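Local coordinates for protein coronin (Toxoplasma gondii, PDB 4OZU) that probably binds actin filaments, as coronins generally do, and is represented here by its N-terminal WD40 beta-propeller domain, at residues 9-15 / 294-298; 14-20 / 346-352; 326-332 / 358-364. One frame throughout, in Å; residues are numbered along the deposited sequence.

Contact 1: 9-15 / 294-298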
loop_
_atom_site.group_PDB
_atom_site.type_symbol
_atom_site.label_atom_id
_atom_site.label_comp_id
_atom_site.label_asym_id
_atom_site.label_seq_id
_atom_site.Cartn_x
_atom_site.Cartn_y
_atom_site.Cartn_z
ATOM N N VAL A 9 10.367 -19.224 3.155
ATOM C CA VAL A 9 10.762 -17.853 2.858
ATOM C C VAL A 9 12.267 -17.789 2.562
ATOM O O VAL A 9 13.075 -18.208 3.387
ATOM C CB VAL A 9 10.420 -16.901 4.028
ATOM C CG1 VAL A 9 10.905 -15.486 3.736
ATOM C CG2 VAL A 9 8.917 -16.899 4.288
ATOM N N PRO A 10 12.647 -17.268 1.386
ATOM C CA PRO A 10 14.070 -17.241 1.034
ATOM C C PRO A 10 14.850 -16.136 1.728
ATOM O O PRO A 10 14.307 -15.062 1.993
ATOM C CB PRO A 10 14.049 -16.996 -0.476
ATOM C CG PRO A 10 12.811 -16.214 -0.700
ATOM C CD PRO A 10 11.806 -16.712 0.310
ATOM N N LEU A 11 16.117 -16.411 2.018
ATOM C CA LEU A 11 17.044 -15.374 2.427
ATOM C C LEU A 11 17.475 -14.649 1.169
ATOM O O LEU A 11 17.908 -15.286 0.206
ATOM C CB LEU A 11 18.257 -15.961 3.153
ATOM C CG LEU A 11 19.363 -14.956 3.483
ATOM C CD1 LEU A 11 18.902 -13.990 4.562
ATOM C CD2 LEU A 11 20.632 -15.675 3.899
ATOM N N ILE A 12 17.350 -13.327 1.170
ATOM C CA ILE A 12 17.688 -12.535 -0.004
ATOM C C ILE A 12 18.774 -11.528 0.334
ATOM O O ILE A 12 18.505 -10.487 0.926
ATOM C CB ILE A 12 16.457 -11.811 -0.568
ATOM C CG1 ILE A 12 15.385 -12.836 -0.947
ATOM C CG2 ILE A 12 16.848 -10.970 -1.786
ATOM C CD1 ILE A 12 14.046 -12.241 -1.328
ATOM N N LYS A 13 20.007 -11.855 -0.052
ATOM C CA LYS A 13 21.148 -10.983 0.180
ATOM C C LYS A 13 21.398 -10.062 -1.004
ATOM O O LYS A 13 22.056 -9.033 -0.871
ATOM C CB LYS A 13 22.403 -11.812 0.456
ATOM C CG LYS A 13 22.465 -12.409 1.851
ATOM C CD LYS A 13 23.785 -13.131 2.063
ATOM C CE LYS A 13 24.017 -13.470 3.523
ATOM N NZ LYS A 13 25.355 -14.092 3.730
ATOM N N ASN A 14 20.868 -10.448 -2.160
ATOM C CA ASN A 14 21.093 -9.726 -3.404
ATOM C C ASN A 14 19.778 -9.474 -4.110
ATOM O O ASN A 14 19.005 -10.397 -4.346
ATOM C CB ASN A 14 22.028 -10.511 -4.323
ATOM C CG ASN A 14 23.309 -10.923 -3.635
ATOM O OD1 ASN A 14 23.512 -12.098 -3.325
ATOM N ND2 ASN A 14 24.186 -9.958 -3.395
ATOM N N LEU A 15 19.532 -8.215 -4.442
ATOM C CA LEU A 15 18.328 -7.827 -5.153
ATOM C C LEU A 15 18.625 -6.527 -5.861
ATOM O O LEU A 15 18.942 -5.536 -5.212
ATOM C CB LEU A 15 17.153 -7.666 -4.194
ATOM C CG LEU A 15 15.776 -7.505 -4.826
ATOM C CD1 LEU A 15 15.292 -8.826 -5.381
ATOM C CD2 LEU A 15 14.782 -6.953 -3.808
ATOM N N TYR A 294 15.965 -0.528 0.038
ATOM C CA TYR A 294 15.219 -1.647 0.565
ATOM C C TYR A 294 16.057 -2.556 1.446
ATOM O O TYR A 294 17.292 -2.602 1.366
ATOM C CB TYR A 294 14.590 -2.449 -0.574
ATOM C CG TYR A 294 15.430 -2.576 -1.815
ATOM C CD1 TYR A 294 15.412 -1.586 -2.788
ATOM C CD2 TYR A 294 16.219 -3.704 -2.039
ATOM C CE1 TYR A 294 16.173 -1.705 -3.942
ATOM C CE2 TYR A 294 16.977 -3.826 -3.186
ATOM C CZ TYR A 294 16.948 -2.827 -4.135
ATOM O OH TYR A 294 17.705 -2.953 -5.280
ATOM N N TYR A 295 15.324 -3.261 2.298
ATOM C CA TYR A 295 15.844 -4.105 3.356
ATOM C C TYR A 295 15.130 -5.439 3.264
ATOM O O TYR A 295 14.055 -5.516 2.664
ATOM C CB TYR A 295 15.579 -3.486 4.732
ATOM C CG TYR A 295 16.091 -2.081 4.908
ATOM C CD1 TYR A 295 15.393 -0.992 4.407
ATOM C CD2 TYR A 295 17.269 -1.843 5.592
ATOM C CE1 TYR A 295 15.869 0.300 4.576
ATOM C CE2 TYR A 295 17.755 -0.563 5.766
ATOM C CZ TYR A 295 17.054 0.503 5.255
ATOM O OH TYR A 295 17.546 1.772 5.440
ATOM N N GLN A 296 15.696 -6.479 3.865
ATOM C CA GLN A 296 14.919 -7.687 4.110
ATOM C C GLN A 296 14.729 -7.904 5.591
ATOM O O GLN A 296 15.688 -7.895 6.356
ATOM C CB GLN A 296 15.564 -8.933 3.510
ATOM C CG GLN A 296 14.584 -10.101 3.536
ATOM C CD GLN A 296 15.172 -11.419 3.098
ATOM O OE1 GLN A 296 16.361 -11.683 3.282
ATOM N NE2 GLN A 296 14.328 -12.270 2.519
ATOM N N TYR A 297 13.473 -8.105 5.971
ATOM C CA TYR A 297 13.112 -8.533 7.313
ATOM C C TYR A 297 13.057 -10.050 7.282
ATOM O O TYR A 297 12.173 -10.629 6.655
ATOM C CB TYR A 297 11.777 -7.923 7.723
ATOM C CG TYR A 297 11.363 -8.117 9.169
ATOM C CD1 TYR A 297 12.258 -7.923 10.207
ATOM C CD2 TYR A 297 10.047 -8.429 9.488
ATOM C CE1 TYR A 297 11.863 -8.081 11.527
ATOM C CE2 TYR A 297 9.647 -8.590 10.795
ATOM C CZ TYR A 297 10.552 -8.410 11.808
ATOM O OH TYR A 297 10.139 -8.559 13.107
ATOM N N HIS A 298 14.028 -10.685 7.928
ATOM C CA HIS A 298 14.193 -12.129 7.852
ATOM C C HIS A 298 14.696 -12.651 9.181
ATOM O O HIS A 298 15.644 -12.108 9.745
ATOM C CB HIS A 298 15.167 -12.498 6.731
ATOM C CG HIS A 298 15.260 -13.969 6.464
ATOM N ND1 HIS A 298 14.356 -14.640 5.668
ATOM C CD2 HIS A 298 16.156 -14.898 6.881
ATOM C CE1 HIS A 298 14.688 -15.918 5.609
ATOM N NE2 HIS A 298 15.775 -16.100 6.334
#
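Gln296 spends both ends of its amide on the backbone of the incoming N-terminal segment: NE2 donates to Pro10 O at 2.8 Å, and OE1 accepts from Ile12 N at 2.9 Å. A single side chain thus reads the donor and acceptor of an extended chain two residues apart, much as a neighbouring strand would, although 9-15 is itself a loop. NE2 also donates to Thr279 O, which ties the amide to its own blade. A third hydrogen bond lies further along, where Tyr294 OH donates to Leu15 O at 2.9 Å. WD40 propellers commonly close their ring by adding an N-terminal strand to the last blade; here 9-15 leads towards strand 16-25 and on its way runs antiparallel alongside strand 291-298 of the preceding blade, with Leu11 CA 6.9 Å from His298 CA. That strand offers the side chains of alternate residues, Tyr294, Gln296 and His298. The His298 ring receives Leu11 CA over one face, 4.2 Å from its centroid in a CH-pi contact, while Val9 O approaches the edge, 3.6 Å from His298 CE1. Leu15 CD2 rests 3.9 Å from Tyr294 CE2, and Leu15 also packs against Met281 and Val305.

Contact 2: 14-20 / 346-352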
loop_
_atom_site.group_PDB
_atom_site.type_symbol
_atom_site.label_atom_id
_atom_site.label_comp_id
_atom_site.label_asym_id
_atom_site.label_seq_id
_atom_site.Cartn_x
_atom_site.Cartn_y
_atom_site.Cartn_z
ATOM N N ASN A 14 20.868 -10.448 -2.160
ATOM C CA ASN A 14 21.093 -9.726 -3.404
ATOM C C ASN A 14 19.778 -9.474 -4.110
ATOM O O ASN A 14 19.005 -10.397 -4.346
ATOM C CB ASN A 14 22.028 -10.511 -4.323
ATOM C CG ASN A 14 23.309 -10.923 -3.635
ATOM O OD1 ASN A 14 23.512 -12.098 -3.325
ATOM N ND2 ASN A 14 24.186 -9.958 -3.395
ATOM N N LEU A 15 19.532 -8.215 -4.442
ATOM C CA LEU A 15 18.328 -7.827 -5.153
ATOM C C LEU A 15 18.625 -6.527 -5.861
ATOM O O LEU A 15 18.942 -5.536 -5.212
ATOM C CB LEU A 15 17.153 -7.666 -4.194
ATOM C CG LEU A 15 15.776 -7.505 -4.826
ATOM C CD1 LEU A 15 15.292 -8.826 -5.381
ATOM C CD2 LEU A 15 14.782 -6.953 -3.808
ATOM N N TYR A 16 18.555 -6.526 -7.188
ATOM C CA TYR A 16 18.890 -5.322 -7.930
ATOM C C TYR A 16 17.667 -4.731 -8.610
ATOM O O TYR A 16 16.745 -5.439 -9.018
ATOM C CB TYR A 16 20.007 -5.601 -8.949
ATOM C CG TYR A 16 19.646 -6.473 -10.126
ATOM C CD1 TYR A 16 19.846 -7.848 -10.084
ATOM C CD2 TYR A 16 19.160 -5.919 -11.302
ATOM C CE1 TYR A 16 19.547 -8.650 -11.175
ATOM C CE2 TYR A 16 18.855 -6.712 -12.396
ATOM C CZ TYR A 16 19.053 -8.076 -12.327
ATOM O OH TYR A 16 18.755 -8.875 -13.409
ATOM N N ALA A 17 17.663 -3.408 -8.682
ATOM C CA ALA A 17 16.588 -2.669 -9.315
ATOM C C ALA A 17 16.910 -2.466 -10.790
ATOM O O ALA A 17 18.006 -2.023 -11.127
ATOM C CB ALA A 17 16.387 -1.333 -8.622
ATOM N N GLU A 18 15.962 -2.801 -11.658
ATOM C CA GLU A 18 16.131 -2.585 -13.098
ATOM C C GLU A 18 14.945 -1.801 -13.653
ATOM O O GLU A 18 13.816 -2.291 -13.677
ATOM C CB GLU A 18 16.281 -3.916 -13.831
ATOM C CG GLU A 18 16.470 -3.758 -15.330
ATOM C CD GLU A 18 16.883 -5.048 -16.011
ATOM O OE1 GLU A 18 16.171 -6.061 -15.857
ATOM O OE2 GLU A 18 17.926 -5.044 -16.697
ATOM N N ALA A 19 15.200 -0.562 -14.057
ATOM C CA ALA A 19 14.186 0.243 -14.716
ATOM C C ALA A 19 13.930 -0.322 -16.110
ATOM O O ALA A 19 14.868 -0.566 -16.858
ATOM C CB ALA A 19 14.626 1.698 -14.798
ATOM N N TRP A 20 12.665 -0.536 -16.449
ATOM C CA TRP A 20 12.305 -1.012 -17.780
ATOM C C TRP A 20 12.692 -0.005 -18.856
ATOM O O TRP A 20 12.657 1.200 -18.631
ATOM C CB TRP A 20 10.806 -1.272 -17.881
ATOM C CG TRP A 20 10.306 -2.427 -17.083
ATOM C CD1 TRP A 20 10.861 -2.957 -15.954
ATOM C CD2 TRP A 20 9.132 -3.200 -17.357
ATOM N NE1 TRP A 20 10.097 -4.013 -15.504
ATOM C CE2 TRP A 20 9.033 -4.182 -16.350
ATOM C CE3 TRP A 20 8.154 -3.154 -18.354
ATOM C CZ2 TRP A 20 7.996 -5.110 -16.316
ATOM C CZ3 TRP A 20 7.126 -4.075 -18.317
ATOM C CH2 TRP A 20 7.054 -5.038 -17.305
ATOM N N PRO A 346 8.246 1.592 -14.916
ATOM C CA PRO A 346 8.344 0.397 -14.076
ATOM C C PRO A 346 9.778 0.112 -13.633
ATOM O O PRO A 346 10.728 0.299 -14.398
ATOM C CB PRO A 346 7.815 -0.724 -14.979
ATOM C CG PRO A 346 7.194 -0.044 -16.156
ATOM C CD PRO A 346 7.871 1.267 -16.301
ATOM N N ILE A 347 9.914 -0.349 -12.393
ATOM C CA ILE A 347 11.196 -0.771 -11.849
ATOM C C ILE A 347 11.043 -2.176 -11.293
ATOM O O ILE A 347 10.285 -2.386 -10.350
ATOM C CB ILE A 347 11.695 0.150 -10.710
ATOM C CG1 ILE A 347 11.570 1.635 -11.076
ATOM C CG2 ILE A 347 13.129 -0.204 -10.345
ATOM C CD1 ILE A 347 12.459 2.084 -12.191
ATOM N N SER A 348 11.758 -3.132 -11.873
ATOM C CA SER A 348 11.746 -4.502 -11.373
ATOM C C SER A 348 12.784 -4.666 -10.270
ATOM O O SER A 348 13.859 -4.071 -10.327
ATOM C CB SER A 348 12.031 -5.503 -12.505
ATOM O OG SER A 348 10.934 -5.616 -13.396
ATOM N N PHE A 349 12.455 -5.476 -9.272
ATOM C CA PHE A 349 13.420 -5.890 -8.263
ATOM C C PHE A 349 13.643 -7.385 -8.426
ATOM O O PHE A 349 12.732 -8.197 -8.228
ATOM C CB PHE A 349 12.930 -5.512 -6.869
ATOM C CG PHE A 349 12.662 -4.044 -6.734
ATOM C CD1 PHE A 349 13.688 -3.167 -6.427
ATOM C CD2 PHE A 349 11.402 -3.533 -6.980
ATOM C CE1 PHE A 349 13.452 -1.806 -6.333
ATOM C CE2 PHE A 349 11.158 -2.173 -6.885
ATOM C CZ PHE A 349 12.186 -1.312 -6.566
ATOM N N ILE A 350 14.868 -7.710 -8.816
ATOM C CA ILE A 350 15.229 -9.024 -9.332
ATOM C C ILE A 350 16.348 -9.641 -8.519
ATOM O O ILE A 350 17.337 -8.982 -8.210
ATOM C CB ILE A 350 15.662 -8.919 -10.812
ATOM C CG1 ILE A 350 14.470 -8.499 -11.670
ATOM C CG2 ILE A 350 16.203 -10.238 -11.323
ATOM C CD1 ILE A 350 14.847 -7.908 -12.989
ATOM N N VAL A 351 16.189 -10.907 -8.160
ATOM C CA VAL A 351 17.277 -11.660 -7.547
ATOM C C VAL A 351 18.211 -12.159 -8.640
ATOM O O VAL A 351 17.773 -12.881 -9.531
ATOM C CB VAL A 351 16.758 -12.856 -6.738
ATOM C CG1 VAL A 351 17.919 -13.631 -6.120
ATOM C CG2 VAL A 351 15.785 -12.389 -5.667
ATOM N N PRO A 352 19.503 -11.783 -8.580
ATOM C CA PRO A 352 20.419 -12.258 -9.619
ATOM C C PRO A 352 20.692 -13.744 -9.476
ATOM O O PRO A 352 21.056 -14.206 -8.396
ATOM C CB PRO A 352 21.689 -11.436 -9.381
ATOM C CG PRO A 352 21.642 -11.084 -7.940
ATOM C CD PRO A 352 20.188 -10.928 -7.593
#
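This is the ring closure of a WD40 propeller: strand 16-19, from the start of the chain, adds antiparallel to strand 346-350 from its C-terminal part, so that one blade combines N-terminal and C-terminal strands. At Pro346 the carbonyl accepts Trp20 N (2.9 Å to Pro346 O), and Pro346 CB sits over the indole's five-membered ring, 3.7 Å from its centroid. Ile347 forms a non-hydrogen-bonded pair with Ala19, its CD1 3.4 Å from Ala19 CB. Ser348 pairs with Glu18 through two backbone bonds, Glu18 N to Ser348 O at 2.8 Å and Ser348 N to Glu18 O at 2.9 Å; its OG bonds to Glu331 and also accepts Trp20 NE1 at 2.8 Å. Phe349, on the same face as Ile347, touches Ala17. Ile350 repeats the two-bond pairing with Tyr16 and lays CB over that ring, 4.1 Å from its centroid. Beyond the strand, Val351 CG2 meets Leu15 CD1 at 3.6 Å, and Pro352 CB lies at the Tyr16 ring edge, 3.9 Å from CE1.

Contact 3: 326-332 / 358-364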
loop_
_atom_site.group_PDB
_atom_site.type_symbol
_atom_site.label_atom_id
_atom_site.label_comp_id
_atom_site.label_asym_id
_atom_site.label_seq_id
_atom_site.Cartn_x
_atom_site.Cartn_y
_atom_site.Cartn_z
ATOM N N ASP A 326 6.727 -11.286 -12.665
ATOM C CA ASP A 326 7.223 -12.137 -13.736
ATOM C C ASP A 326 8.199 -13.161 -13.156
ATOM O O ASP A 326 9.375 -12.868 -12.938
ATOM C CB ASP A 326 7.892 -11.280 -14.814
ATOM C CG ASP A 326 8.208 -12.061 -16.075
ATOM O OD1 ASP A 326 8.318 -13.304 -16.006
ATOM O OD2 ASP A 326 8.352 -11.422 -17.138
ATOM N N GLN A 327 7.697 -14.363 -12.908
ATOM C CA GLN A 327 8.458 -15.377 -12.193
ATOM C C GLN A 327 9.657 -15.871 -12.987
ATOM O O GLN A 327 10.690 -16.209 -12.414
ATOM C CB GLN A 327 7.550 -16.549 -11.832
ATOM C CG GLN A 327 6.559 -16.220 -10.720
ATOM C CD GLN A 327 5.766 -17.438 -10.278
ATOM O OE1 GLN A 327 5.158 -18.127 -11.098
ATOM N NE2 GLN A 327 5.789 -17.720 -8.980
ATOM N N MET A 328 9.528 -15.904 -14.309
ATOM C CA MET A 328 10.618 -16.400 -15.142
ATOM C C MET A 328 11.800 -15.430 -15.186
ATOM O O MET A 328 12.887 -15.795 -15.632
ATOM C CB MET A 328 10.113 -16.686 -16.557
ATOM C CG MET A 328 9.207 -17.903 -16.632
ATOM S SD MET A 328 9.956 -19.386 -15.917
ATOM C CE MET A 328 11.396 -19.586 -16.962
ATOM N N ARG A 329 11.593 -14.209 -14.704
ATOM C CA ARG A 329 12.664 -13.216 -14.647
ATOM C C ARG A 329 13.244 -13.081 -13.245
ATOM O O ARG A 329 14.101 -12.231 -13.002
ATOM C CB ARG A 329 12.147 -11.859 -15.130
ATOM C CG ARG A 329 11.833 -11.831 -16.618
ATOM C CD ARG A 329 11.781 -10.411 -17.144
ATOM N NE ARG A 329 10.733 -9.633 -16.491
ATOM C CZ ARG A 329 10.903 -8.443 -15.916
ATOM N NH1 ARG A 329 12.091 -7.845 -15.895
ATOM N NH2 ARG A 329 9.862 -7.844 -15.356
ATOM N N ALA A 330 12.772 -13.922 -12.328
ATOM C CA ALA A 330 13.159 -13.850 -10.921
ATOM C C ALA A 330 12.804 -12.478 -10.364
ATOM O O ALA A 330 13.475 -11.958 -9.468
ATOM C CB ALA A 330 14.645 -14.139 -10.738
ATOM N N GLU A 331 11.739 -11.894 -10.904
ATOM C CA GLU A 331 11.196 -10.651 -10.372
ATOM C C GLU A 331 10.399 -10.950 -9.111
ATOM O O GLU A 331 9.475 -11.758 -9.159
ATOM C CB GLU A 331 10.299 -9.969 -11.410
ATOM C CG GLU A 331 9.721 -8.636 -10.955
ATOM C CD GLU A 331 8.743 -8.056 -11.958
ATOM O OE1 GLU A 331 7.757 -8.755 -12.303
ATOM O OE2 GLU A 331 8.957 -6.905 -12.400
ATOM N N ILE A 332 10.730 -10.307 -7.990
ATOM C CA ILE A 332 9.967 -10.532 -6.761
ATOM C C ILE A 332 9.063 -9.347 -6.415
ATOM O O ILE A 332 8.093 -9.494 -5.673
ATOM C CB ILE A 332 10.887 -10.847 -5.561
ATOM C CG1 ILE A 332 11.734 -9.643 -5.165
ATOM C CG2 ILE A 332 11.776 -12.054 -5.880
ATOM C CD1 ILE A 332 12.410 -9.818 -3.828
ATOM N N VAL A 358 15.331 -19.878 -16.196
ATOM C CA VAL A 358 14.635 -21.023 -15.613
ATOM C C VAL A 358 14.020 -20.615 -14.275
ATOM O O VAL A 358 14.546 -19.755 -13.565
ATOM C CB VAL A 358 15.566 -22.259 -15.424
ATOM C CG1 VAL A 358 16.772 -22.191 -16.359
ATOM C CG2 VAL A 358 16.021 -22.421 -13.972
ATOM N N PHE A 359 12.902 -21.248 -13.946
ATOM C CA PHE A 359 12.120 -20.888 -12.774
ATOM C C PHE A 359 12.896 -21.128 -11.486
ATOM O O PHE A 359 13.300 -22.253 -11.188
ATOM C CB PHE A 359 10.813 -21.679 -12.757
ATOM C CG PHE A 359 9.933 -21.370 -11.585
ATOM C CD1 PHE A 359 9.639 -20.059 -11.251
ATOM C CD2 PHE A 359 9.375 -22.389 -10.830
ATOM C CE1 PHE A 359 8.829 -19.770 -10.180
ATOM C CE2 PHE A 359 8.556 -22.103 -9.753
ATOM C CZ PHE A 359 8.280 -20.793 -9.429
ATOM N N GLN A 360 13.121 -20.051 -10.741
ATOM C CA GLN A 360 13.771 -20.127 -9.440
ATOM C C GLN A 360 12.708 -20.371 -8.376
ATOM O O GLN A 360 12.192 -19.431 -7.769
ATOM C CB GLN A 360 14.546 -18.842 -9.145
ATOM C CG GLN A 360 15.553 -18.472 -10.220
ATOM C CD GLN A 360 16.671 -19.492 -10.345
ATOM O OE1 GLN A 360 17.215 -19.954 -9.344
ATOM N NE2 GLN A 360 17.015 -19.848 -11.574
ATOM N N ALA A 361 12.383 -21.642 -8.164
ATOM C CA ALA A 361 11.276 -22.018 -7.295
ATOM C C ALA A 361 11.451 -21.495 -5.876
ATOM O O ALA A 361 10.477 -21.151 -5.215
ATOM C CB ALA A 361 11.122 -23.532 -7.270
ATOM N N ASP A 362 12.693 -21.432 -5.412
ATOM C CA ASP A 362 12.954 -21.101 -4.018
ATOM C C ASP A 362 12.609 -19.651 -3.689
ATOM O O ASP A 362 12.578 -19.274 -2.519
ATOM C CB ASP A 362 14.419 -21.368 -3.673
ATOM C CG ASP A 362 15.371 -20.458 -4.424
ATOM O OD1 ASP A 362 15.236 -20.338 -5.660
ATOM O OD2 ASP A 362 16.252 -19.857 -3.775
ATOM N N LEU A 363 12.354 -18.837 -4.710
ATOM C CA LEU A 363 12.077 -17.417 -4.485
ATOM C C LEU A 363 10.592 -17.115 -4.304
ATOM O O LEU A 363 10.224 -15.982 -3.990
ATOM C CB LEU A 363 12.623 -16.585 -5.643
ATOM C CG LEU A 363 14.145 -16.547 -5.797
ATOM C CD1 LEU A 363 14.495 -15.761 -7.037
ATOM C CD2 LEU A 363 14.828 -15.946 -4.568
ATOM N N TYR A 364 9.742 -18.122 -4.487
ATOM C CA TYR A 364 8.300 -17.904 -4.518
ATOM C C TYR A 364 7.531 -18.811 -3.566
ATOM O O TYR A 364 6.987 -19.842 -3.973
ATOM C CB TYR A 364 7.789 -18.080 -5.946
ATOM C CG TYR A 364 8.434 -17.093 -6.880
ATOM C CD1 TYR A 364 8.028 -15.765 -6.902
ATOM C CD2 TYR A 364 9.477 -17.469 -7.704
ATOM C CE1 TYR A 364 8.630 -14.851 -7.741
ATOM C CE2 TYR A 364 10.084 -16.562 -8.542
ATOM C CZ TYR A 364 9.659 -15.255 -8.557
ATOM O OH TYR A 364 10.270 -14.355 -9.397
HETATM O O HOH W 1 12.676 -17.498 -11.589
HETATM O O HOH W 2 14.591 -17.049 -13.753
#
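Each segment contains a short 3-10 turn, 327-329 and 361-363; 358-360 is extended, and 326-332 runs on into strand 331-339. Ala330, with phi/psi of 58/31°, turns the chain between the 3-10 segment and the strand. No direct backbone hydrogen bond joins the two segments; water takes that role. One water donates to Gln327 O (2.5 Å) and accepts from Gln360 N (2.7 Å), and a second donates to both Met328 O (2.8 Å) and Val358 O (2.7 Å). Tyr364 makes the direct polar link, its OH donating to Glu331 O at 2.7 Å. Gln327 lies across the face of this ring, with CG 3.9 Å from the centroid in a CH-pi contact, while its NE2 bonds to Val392 O near the C-terminus. Met328 SD packs on Phe359 CB at 4.0 Å, and Ala330 CB on Leu363 CD1 at the same distance. Within 326-332, Arg329 bridges Asp326 (NE to OD2, 3.0 Å) and Glu331 (NH2 to OE2, 3.2 Å), and Glu331 OE2 also reaches Ser348 and Arg334. The arrangement is loop packing at the end of a propeller blade, where the chain leaving strand 343-350 folds back on the turn that opens strand 331-339.

Contacts 1, 2 and 3 lie on the same side of the chain's centre, their centres 12 to 14 Å apart. Contacts 2 and 3 share a sheet, in which strand 343-350 lies between 16-25 and 331-339; contact 1 joins the preceding blade to the segment leading into it. Along the chain, contact 1 closes before contact 3 opens, whereas contact 2 spans nearly the whole domain and its segments alternate with those of each of the others. Leu15 belongs to both contacts 1 and 2, and its CD1 also meets Ile332 CD1 of contact 3 at 3.4 Å. The principle is propeller closure: the N-terminal segment completes the last blade, docks on its neighbour and packs against the C-terminal loops.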